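Local coordinates for protein BIFUNCTIONAL PROTEIN Proline utilization A (PutA) (Corynebacterium freiburgense, PDB 5UX5) that catalyses both steps of proline oxidation to glutamate, pairing an FAD-dependent proline dehydrogenase with an NAD-dependent aldehyde dehydrogenase in one chain, at residues Tyr12-Ile25 / Phe444-Glu456. Sequence-based numbering, arbitrary orientation.
Sequences YINRDLENLQERII and FRESVAQRWKVAE
Trp452 lays one face of its indole under Ile13. The CG2 methyl of Ile13 sits 3.5 Å from the centroid of the five-membered ring, only 10° off the normal, a CH-pi contact. That methyl lies anti to its own backbone N, which puts it over the indole. The other indole face rests on Arg451 CG. The edge of the Tyr12 ring meets the six-membered ring obliquely, with Tyr12 CD1 3.4 Å from Trp452 CZ3. The two ring planes are inclined at 40°. Tyr12 also packs edge-to-face on Tyr336 and Phe272.

Arg451 turns back to the carbonyl of Val448. Its NE donates to Val448 O at 3.1 Å, on a lone pair and nearly in the guanidinium plane. This bond fixes how the flat group is turned. Leu17 CB lies over one guanidinium face, 3.4 Å from Arg451 NH1, and Trp452 NE1 lies over the opposite face. Glu18 OE2 comes to the edge and pairs with Arg451 NH2 in a salt bridge, though close neighbours leave the exact place of NH2 doubtful. Asp335 forms a second one with NH1.

Helices 16-25 and 444-450 run antiparallel, with axes 10.0 Å apart at 170°. They pack against helices 323-337 and 354-367 of the proline dehydrogenase domain, which has the TIM-barrel fold. Asn14 makes an Asx turn just before the first helix, its OD1 accepting from Asp16 N.

Further along, Phe444 CZ lies 3.8 Å from Ile24 CG2, and the ring also meets Gln21 CG and Ile25 CG1. Its side chain is about 10 Å from the bound FAD. Near the surface, Arg445 NH1 and Glu22 OE2 form a salt bridge, while Ile25 CD1 lies over one face of the Arg445 guanidinium, 3.5 Å from CZ.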
ATOM      1  N   TYR A  12      42.160   0.938  -5.230  1.00 54.41           N
ATOM      2  CA  TYR A  12      41.588   1.910  -6.148  1.00 50.82           C
ATOM      3  C   TYR A  12      41.718   3.353  -5.637  1.00 57.85           C
ATOM      4  O   TYR A  12      41.650   4.285  -6.443  1.00 61.26           O
ATOM      5  CB  TYR A  12      40.113   1.571  -6.444  1.00 47.12           C
ATOM      6  CG  TYR A  12      39.178   1.387  -5.249  1.00 53.23           C
ATOM      7  CD1 TYR A  12      38.657   2.490  -4.574  1.00 54.30           C
ATOM      8  CD2 TYR A  12      38.764   0.122  -4.832  1.00 61.23           C
ATOM      9  CE1 TYR A  12      37.779   2.343  -3.487  1.00 55.53           C
ATOM     10  CE2 TYR A  12      37.874  -0.038  -3.739  1.00 60.91           C
ATOM     11  CZ  TYR A  12      37.387   1.080  -3.068  1.00 58.05           C
ATOM     12  OH  TYR A  12      36.522   0.948  -1.977  1.00 50.08           O
ATOM     13  N   ILE A  13      41.918   3.574  -4.330  1.00 53.35           N
ATOM     14  CA  ILE A  13      42.044   4.938  -3.821  1.00 47.08           C
ATOM     15  C   ILE A  13      43.368   5.554  -4.261  1.00 44.18           C
ATOM     16  O   ILE A  13      44.395   4.873  -4.348  1.00 44.79           O
ATOM     17  CB  ILE A  13      41.918   4.965  -2.291  1.00 45.93           C
ATOM     18  CG1 ILE A  13      40.661   4.242  -1.844  1.00 48.43           C
ATOM     19  CG2 ILE A  13      41.867   6.392  -1.785  1.00 41.82           C
ATOM     20  CD1 ILE A  13      40.433   4.401  -0.352  1.00 54.24           C
ATOM     21  N   ASN A  14      43.339   6.848  -4.569  1.00 45.77           N
ATOM     22  CA  ASN A  14      44.509   7.591  -5.030  1.00 44.15           C
ATOM     23  C   ASN A  14      44.193   9.075  -4.908  1.00 47.23           C
ATOM     24  O   ASN A  14      43.076   9.464  -4.543  1.00 51.50           O
ATOM     25  CB  ASN A  14      44.833   7.263  -6.473  1.00 43.75           C
ATOM     26  CG  ASN A  14      43.709   7.658  -7.368  1.00 53.16           C
ATOM     27  OD1 ASN A  14      43.652   8.788  -7.853  1.00 55.92           O
ATOM     28  ND2 ASN A  14      42.739   6.774  -7.501  1.00 52.57           N
ATOM     29  N   ARG A  15      45.146   9.911  -5.326  1.00 46.72           N
ATOM     30  CA  ARG A  15      45.006  11.355  -5.164  1.00 48.84           C
ATOM     31  C   ARG A  15      44.962  12.114  -6.494  1.00 46.05           C
ATOM     32  O   ARG A  15      45.259  13.311  -6.522  1.00 48.56           O
ATOM     33  CB  ARG A  15      46.128  11.901  -4.273  1.00 46.59           C
ATOM     34  CG  ARG A  15      46.239  11.222  -2.925  1.00 47.05           C
ATOM     35  CD  ARG A  15      46.193  12.191  -1.749  1.00 55.66           C
ATOM     36  NE  ARG A  15      46.889  13.450  -2.008  1.00 56.29           N
ATOM     37  CZ  ARG A  15      46.533  14.619  -1.474  1.00 58.05           C
ATOM     38  NH1 ARG A  15      45.470  14.695  -0.648  1.00 48.10           N
ATOM     39  NH2 ARG A  15      47.228  15.716  -1.776  1.00 56.96           N
ATOM     40  N   ASP A  16      44.599  11.463  -7.603  1.00 43.79           N
ATOM     41  CA  ASP A  16      44.565  12.180  -8.877  1.00 43.64           C
ATOM     42  C   ASP A  16      43.573  13.341  -8.828  1.00 45.37           C
ATOM     43  O   ASP A  16      43.897  14.462  -9.230  1.00 52.55           O
ATOM     44  CB  ASP A  16      44.252  11.215 -10.022  1.00 42.88           C
ATOM     45  CG  ASP A  16      45.379  10.233 -10.264  1.00 60.90           C
ATOM     46  OD1 ASP A  16      46.547  10.605 -10.015  1.00 64.41           O
ATOM     47  OD2 ASP A  16      45.107   9.088 -10.682  1.00 63.14           O
ATOM     48  N   LEU A  17      42.360  13.095  -8.328  1.00 50.09           N
ATOM     49  CA  LEU A  17      41.373  14.171  -8.210  1.00 58.76           C
ATOM     50  C   LEU A  17      41.893  15.328  -7.348  1.00 58.16           C
ATOM     51  O   LEU A  17      41.701  16.500  -7.694  1.00 55.72           O
ATOM     52  CB  LEU A  17      40.061  13.617  -7.638  1.00 55.30           C
ATOM     53  CG  LEU A  17      39.050  13.125  -8.660  1.00 48.75           C
ATOM     54  CD1 LEU A  17      37.779  12.731  -7.977  1.00 56.83           C
ATOM     55  CD2 LEU A  17      38.760  14.245  -9.626  1.00 45.43           C
ATOM     56  N   GLU A  18      42.517  15.029  -6.203  1.00 58.74           N
ATOM     57  CA  GLU A  18      43.108  16.103  -5.401  1.00 62.44           C
ATOM     58  C   GLU A  18      44.120  16.922  -6.197  1.00 56.31           C
ATOM     59  O   GLU A  18      44.158  18.152  -6.077  1.00 54.09           O
ATOM     60  CB  GLU A  18      43.749  15.551  -4.122  1.00 63.75           C
ATOM     61  CG  GLU A  18      42.733  15.363  -2.986  1.00 64.76           C
ATOM     62  CD  GLU A  18      42.190  13.963  -2.859  1.00 61.05           C
ATOM     63  OE1 GLU A  18      41.457  13.717  -1.880  1.00 56.12           O
ATOM     64  OE2 GLU A  18      42.441  13.127  -3.751  1.00 69.70           O
ATOM     65  N   ASN A  19      44.935  16.271  -7.028  1.00 49.16           N
ATOM     66  CA  ASN A  19      45.929  17.025  -7.776  1.00 52.17           C
ATOM     67  C   ASN A  19      45.305  17.800  -8.932  1.00 59.52           C
ATOM     68  O   ASN A  19      45.735  18.923  -9.228  1.00 59.97           O
ATOM     69  CB  ASN A  19      47.027  16.088  -8.295  1.00 52.21           C
ATOM     70  CG  ASN A  19      47.818  15.405  -7.172  1.00 58.04           C
ATOM     71  OD1 ASN A  19      48.015  15.965  -6.078  1.00 61.49           O
ATOM     72  ND2 ASN A  19      48.272  14.178  -7.444  1.00 52.85           N
ATOM     73  N   LEU A  20      44.254  17.265  -9.548  1.00 60.24           N
ATOM     74  CA  LEU A  20      43.648  17.923 -10.699  1.00 54.70           C
ATOM     75  C   LEU A  20      42.626  18.972 -10.303  1.00 56.18           C
ATOM     76  O   LEU A  20      42.118  19.679 -11.179  1.00 58.17           O
ATOM     77  CB  LEU A  20      42.987  16.875 -11.605  1.00 47.89           C
ATOM     78  CG  LEU A  20      43.867  15.733 -12.132  1.00 45.93           C
ATOM     79  CD1 LEU A  20      43.042  14.791 -12.942  1.00 46.67           C
ATOM     80  CD2 LEU A  20      45.035  16.239 -12.995  1.00 48.98           C
ATOM     81  N   GLN A  21      42.393  19.139  -9.000  1.00 56.49           N
ATOM     82  CA  GLN A  21      41.248  19.900  -8.513  1.00 58.43           C
ATOM     83  C   GLN A  21      41.179  21.301  -9.115  1.00 63.06           C
ATOM     84  O   GLN A  21      40.098  21.771  -9.489  1.00 62.68           O
ATOM     85  CB  GLN A  21      41.325  19.969  -6.992  1.00 55.21           C
ATOM     86  CG  GLN A  21      40.009  20.039  -6.297  1.00 47.57           C
ATOM     87  CD  GLN A  21      40.169  19.964  -4.796  1.00 55.49           C
ATOM     88  OE1 GLN A  21      39.437  19.237  -4.123  1.00 62.13           O
ATOM     89  NE2 GLN A  21      41.119  20.732  -4.255  1.00 49.94           N
ATOM     90  N   GLU A  22      42.314  21.982  -9.227  1.00 63.94           N
ATOM     91  CA  GLU A  22      42.287  23.356  -9.700  1.00 68.04           C
ATOM     92  C   GLU A  22      42.323  23.462 -11.223  1.00 67.77           C
ATOM     93  O   GLU A  22      41.747  24.402 -11.784  1.00 70.02           O
ATOM     94  CB  GLU A  22      43.443  24.139  -9.073  1.00 70.26           C
ATOM     95  CG  GLU A  22      43.498  23.999  -7.546  1.00 74.22           C
ATOM     96  CD  GLU A  22      42.336  24.694  -6.820  1.00 80.10           C
ATOM     97  OE1 GLU A  22      41.902  25.783  -7.263  1.00 81.10           O
ATOM     98  OE2 GLU A  22      41.856  24.154  -5.795  1.00 79.87           O
ATOM     99  N   ARG A  23      42.974  22.528 -11.917  1.00 60.52           N
ATOM    100  CA  ARG A  23      42.811  22.511 -13.365  1.00 56.01           C
ATOM    101  C   ARG A  23      41.395  22.097 -13.735  1.00 61.99           C
ATOM    102  O   ARG A  23      40.892  22.494 -14.792  1.00 66.62           O
ATOM    103  CB  ARG A  23      43.855  21.596 -14.028  1.00 49.83           C
ATOM    104  N   ILE A  24      40.725  21.329 -12.866  1.00 62.97           N
ATOM    105  CA  ILE A  24      39.323  20.981 -13.102  1.00 61.49           C
ATOM    106  C   ILE A  24      38.432  22.206 -12.937  1.00 63.14           C
ATOM    107  O   ILE A  24      37.547  22.462 -13.761  1.00 65.40           O
ATOM    108  CB  ILE A  24      38.864  19.845 -12.167  1.00 57.93           C
ATOM    109  CG1 ILE A  24      39.581  18.527 -12.450  1.00 54.54           C
ATOM    110  CG2 ILE A  24      37.372  19.623 -12.302  1.00 53.41           C
ATOM    111  CD1 ILE A  24      39.207  17.438 -11.435  1.00 46.12           C
ATOM    112  N   ILE A  25      38.638  22.975 -11.859  1.00 64.36           N
ATOM    113  CA  ILE A  25      37.791  24.146 -11.629  1.00 68.67           C
ATOM    114  C   ILE A  25      38.002  25.170 -12.732  1.00 69.00           C
ATOM    115  O   ILE A  25      37.051  25.797 -13.210  1.00 71.05           O
ATOM    116  CB  ILE A  25      38.042  24.758 -10.236  1.00 64.43           C
ATOM    117  CG1 ILE A  25      37.721  23.745  -9.136  1.00 60.11           C
ATOM    118  CG2 ILE A  25      37.187  26.009 -10.047  1.00 62.69           C
ATOM    119  CD1 ILE A  25      37.966  24.262  -7.748  1.00 60.86           C
ATOM    120  N   PHE A 444      32.002  21.547  -4.814  1.00 63.37           N
ATOM    121  CA  PHE A 444      32.763  20.540  -5.553  1.00 57.96           C
ATOM    122  C   PHE A 444      34.011  20.124  -4.787  1.00 65.01           C
ATOM    123  O   PHE A 444      34.299  18.928  -4.665  1.00 73.12           O
ATOM    124  CB  PHE A 444      33.139  21.056  -6.948  1.00 49.63           C
ATOM    125  CG  PHE A 444      34.302  20.322  -7.572  1.00 44.85           C
ATOM    126  CD1 PHE A 444      34.158  19.017  -8.028  1.00 46.38           C
ATOM    127  CD2 PHE A 444      35.554  20.931  -7.686  1.00 45.47           C
ATOM    128  CE1 PHE A 444      35.245  18.331  -8.604  1.00 47.58           C
ATOM    129  CE2 PHE A 444      36.653  20.257  -8.254  1.00 44.77           C
ATOM    130  CZ  PHE A 444      36.500  18.962  -8.715  1.00 45.65           C
ATOM    131  N   ARG A 445      34.775  21.102  -4.285  1.00 60.36           N
ATOM    132  CA  ARG A 445      35.929  20.798  -3.442  1.00 59.57           C
ATOM    133  C   ARG A 445      35.562  19.819  -2.334  1.00 56.75           C
ATOM    134  O   ARG A 445      36.291  18.856  -2.065  1.00 58.76           O
ATOM    135  CB  ARG A 445      36.488  22.083  -2.830  1.00 65.17           C
ATOM    136  CG  ARG A 445      37.184  23.030  -3.805  1.00 70.58           C
ATOM    137  CD  ARG A 445      37.773  24.234  -3.059  1.00 67.41           C
ATOM    138  NE  ARG A 445      37.726  25.447  -3.859  1.00 60.98           N
ATOM    139  CZ  ARG A 445      38.681  25.807  -4.701  1.00 65.07           C
ATOM    140  NH1 ARG A 445      39.754  25.039  -4.854  1.00 66.67           N
ATOM    141  NH2 ARG A 445      38.559  26.932  -5.391  1.00 67.36           N
ATOM    142  N   GLU A 446      34.422  20.048  -1.683  1.00 46.76           N
ATOM    143  CA  GLU A 446      34.021  19.183  -0.583  1.00 48.40           C
ATOM    144  C   GLU A 446      33.697  17.778  -1.073  1.00 54.86           C
ATOM    145  O   GLU A 446      33.984  16.794  -0.379  1.00 58.71           O
ATOM    146  CB  GLU A 446      32.827  19.793   0.158  1.00 54.43           C
ATOM    147  CG  GLU A 446      32.500  19.109   1.493  1.00 63.18           C
ATOM    148  CD  GLU A 446      33.634  19.215   2.512  1.00 77.47           C
ATOM    149  OE1 GLU A 446      34.307  20.270   2.541  1.00 85.30           O
ATOM    150  OE2 GLU A 446      33.864  18.243   3.275  1.00 77.51           O
ATOM    151  N   SER A 447      33.073  17.655  -2.249  1.00 52.69           N
ATOM    152  CA  SER A 447      32.746  16.319  -2.732  1.00 48.36           C
ATOM    153  C   SER A 447      34.000  15.545  -3.121  1.00 43.46           C
ATOM    154  O   SER A 447      34.014  14.313  -3.042  1.00 39.71           O
ATOM    155  CB  SER A 447      31.775  16.408  -3.901  1.00 50.28           C
ATOM    156  OG  SER A 447      32.349  17.126  -4.967  1.00 55.13           O
ATOM    157  N   VAL A 448      35.061  16.245  -3.526  1.00 49.74           N
ATOM    158  CA  VAL A 448      36.332  15.581  -3.800  1.00 52.60           C
ATOM    159  C   VAL A 448      36.894  14.950  -2.526  1.00 52.59           C
ATOM    160  O   VAL A 448      37.426  13.831  -2.550  1.00 53.34           O
ATOM    161  CB  VAL A 448      37.320  16.581  -4.436  1.00 50.93           C
ATOM    162  CG1 VAL A 448      38.751  16.020  -4.460  1.00 44.44           C
ATOM    163  CG2 VAL A 448      36.864  16.948  -5.836  1.00 46.07           C
ATOM    164  N   ALA A 449      36.765  15.650  -1.396  1.00 49.89           N
ATOM    165  CA  ALA A 449      37.269  15.140  -0.126  1.00 49.34           C
ATOM    166  C   ALA A 449      36.418  13.990   0.427  1.00 54.05           C
ATOM    167  O   ALA A 449      36.961  13.084   1.075  1.00 58.12           O
ATOM    168  CB  ALA A 449      37.351  16.280   0.890  1.00 40.49           C
ATOM    169  N   GLN A 450      35.094  14.002   0.207  1.00 44.29           N
ATOM    170  CA  GLN A 450      34.261  12.945   0.768  1.00 46.42           C
ATOM    171  C   GLN A 450      34.161  11.714  -0.123  1.00 44.93           C
ATOM    172  O   GLN A 450      33.655  10.683   0.334  1.00 47.71           O
ATOM    173  CB  GLN A 450      32.850  13.470   1.055  1.00 52.96           C
ATOM    174  CG  GLN A 450      32.819  14.554   2.105  1.00 65.86           C
ATOM    175  CD  GLN A 450      33.546  14.155   3.393  1.00 69.02           C
ATOM    176  OE1 GLN A 450      33.309  13.082   3.958  1.00 62.38           O
ATOM    177  NE2 GLN A 450      34.441  15.027   3.854  1.00 71.58           N
ATOM    178  N   ARG A 451      34.681  11.792  -1.347  1.00 43.85           N
ATOM    179  CA  ARG A 451      34.579  10.740  -2.358  1.00 40.68           C
ATOM    180  C   ARG A 451      34.747   9.317  -1.826  1.00 39.15           C
ATOM    181  O   ARG A 451      33.935   8.442  -2.118  1.00 38.64           O
ATOM    182  CB  ARG A 451      35.631  11.054  -3.425  1.00 47.16           C
ATOM    183  CG  ARG A 451      36.132   9.904  -4.243  1.00 53.69           C
ATOM    184  CD  ARG A 451      37.266  10.380  -5.134  1.00 53.87           C
ATOM    185  NE  ARG A 451      38.005  11.451  -4.480  1.00 58.80           N
ATOM    186  CZ  ARG A 451      39.301  11.693  -4.656  1.00 56.27           C
ATOM    187  NH1 ARG A 451      40.026  10.949  -5.479  1.00 51.17           N
ATOM    188  NH2 ARG A 451      39.866  12.690  -4.001  1.00 54.02           N
ATOM    189  N   TRP A 452      35.787   9.054  -1.038  1.00 48.50           N
ATOM    190  CA  TRP A 452      36.036   7.693  -0.564  1.00 48.16           C
ATOM    191  C   TRP A 452      35.370   7.386   0.768  1.00 48.26           C
ATOM    192  O   TRP A 452      35.372   6.230   1.198  1.00 47.71           O
ATOM    193  CB  TRP A 452      37.543   7.448  -0.424  1.00 46.47           C
ATOM    194  CG  TRP A 452      38.339   7.809  -1.654  1.00 52.02           C
ATOM    195  CD1 TRP A 452      39.260   8.812  -1.775  1.00 47.60           C
ATOM    196  CD2 TRP A 452      38.282   7.163  -2.934  1.00 48.69           C
ATOM    197  NE1 TRP A 452      39.770   8.836  -3.047  1.00 45.17           N
ATOM    198  CE2 TRP A 452      39.186   7.834  -3.778  1.00 50.71           C
ATOM    199  CE3 TRP A 452      37.556   6.088  -3.446  1.00 36.90           C
ATOM    200  CZ2 TRP A 452      39.377   7.459  -5.107  1.00 47.04           C
ATOM    201  CZ3 TRP A 452      37.748   5.724  -4.749  1.00 36.80           C
ATOM    202  CH2 TRP A 452      38.654   6.403  -5.570  1.00 37.52           C
ATOM    203  N   LYS A 453      34.814   8.394   1.427  1.00 46.20           N
ATOM    204  CA  LYS A 453      34.301   8.257   2.777  1.00 43.46           C
ATOM    205  C   LYS A 453      32.797   8.009   2.835  1.00 40.10           C
ATOM    206  O   LYS A 453      32.309   7.499   3.844  1.00 43.96           O
ATOM    207  CB  LYS A 453      34.682   9.512   3.571  1.00 45.72           C
ATOM    208  CG  LYS A 453      36.184   9.867   3.407  1.00 47.11           C
ATOM    209  CD  LYS A 453      36.631  11.087   4.208  1.00 39.14           C
ATOM    210  CE  LYS A 453      38.069  10.936   4.633  1.00 43.49           C
ATOM    211  NZ  LYS A 453      38.283  11.196   6.096  1.00 51.63           N
ATOM    212  N   VAL A 454      32.064   8.316   1.764  1.00 41.33           N
ATOM    213  CA  VAL A 454      30.623   8.092   1.729  1.00 37.00           C
ATOM    214  C   VAL A 454      30.315   6.602   1.808  1.00 38.20           C
ATOM    215  O   VAL A 454      31.146   5.743   1.497  1.00 44.64           O
ATOM    216  CB  VAL A 454      30.024   8.711   0.461  1.00 35.71           C
ATOM    217  CG1 VAL A 454      30.100  10.232   0.555  1.00 38.19           C
ATOM    218  CG2 VAL A 454      30.733   8.169  -0.769  1.00 31.67           C
ATOM    219  N   ALA A 455      29.105   6.289   2.257  1.00 36.73           N
ATOM    220  CA  ALA A 455      28.803   4.892   2.503  1.00 33.67           C
ATOM    221  C   ALA A 455      28.745   4.128   1.193  1.00 42.69           C
ATOM    222  O   ALA A 455      28.667   4.704   0.110  1.00 40.32           O
ATOM    223  CB  ALA A 455      27.480   4.737   3.231  1.00 29.76           C
ATOM    224  N   GLU A 456      28.789   2.802   1.304  1.00 48.81           N
ATOM    225  CA  GLU A 456      28.612   1.952   0.143  1.00 40.47           C
ATOM    226  C   GLU A 456      27.624   0.821   0.352  1.00 37.31           C
ATOM    227  O   GLU A 456      27.215   0.214  -0.640  1.00 36.82           O
ATOM    228  CB  GLU A 456      29.955   1.359  -0.313  1.00 43.99           C
ATOM    229  CG  GLU A 456      30.605   0.340   0.609  1.00 40.72           C
ATOM    230  CD  GLU A 456      31.887  -0.224  -0.008  1.00 57.22           C
ATOM    231  OE1 GLU A 456      31.827  -1.292  -0.678  1.00 59.48           O
ATOM    232  OE2 GLU A 456      32.952   0.432   0.147  1.00 57.77           O
TER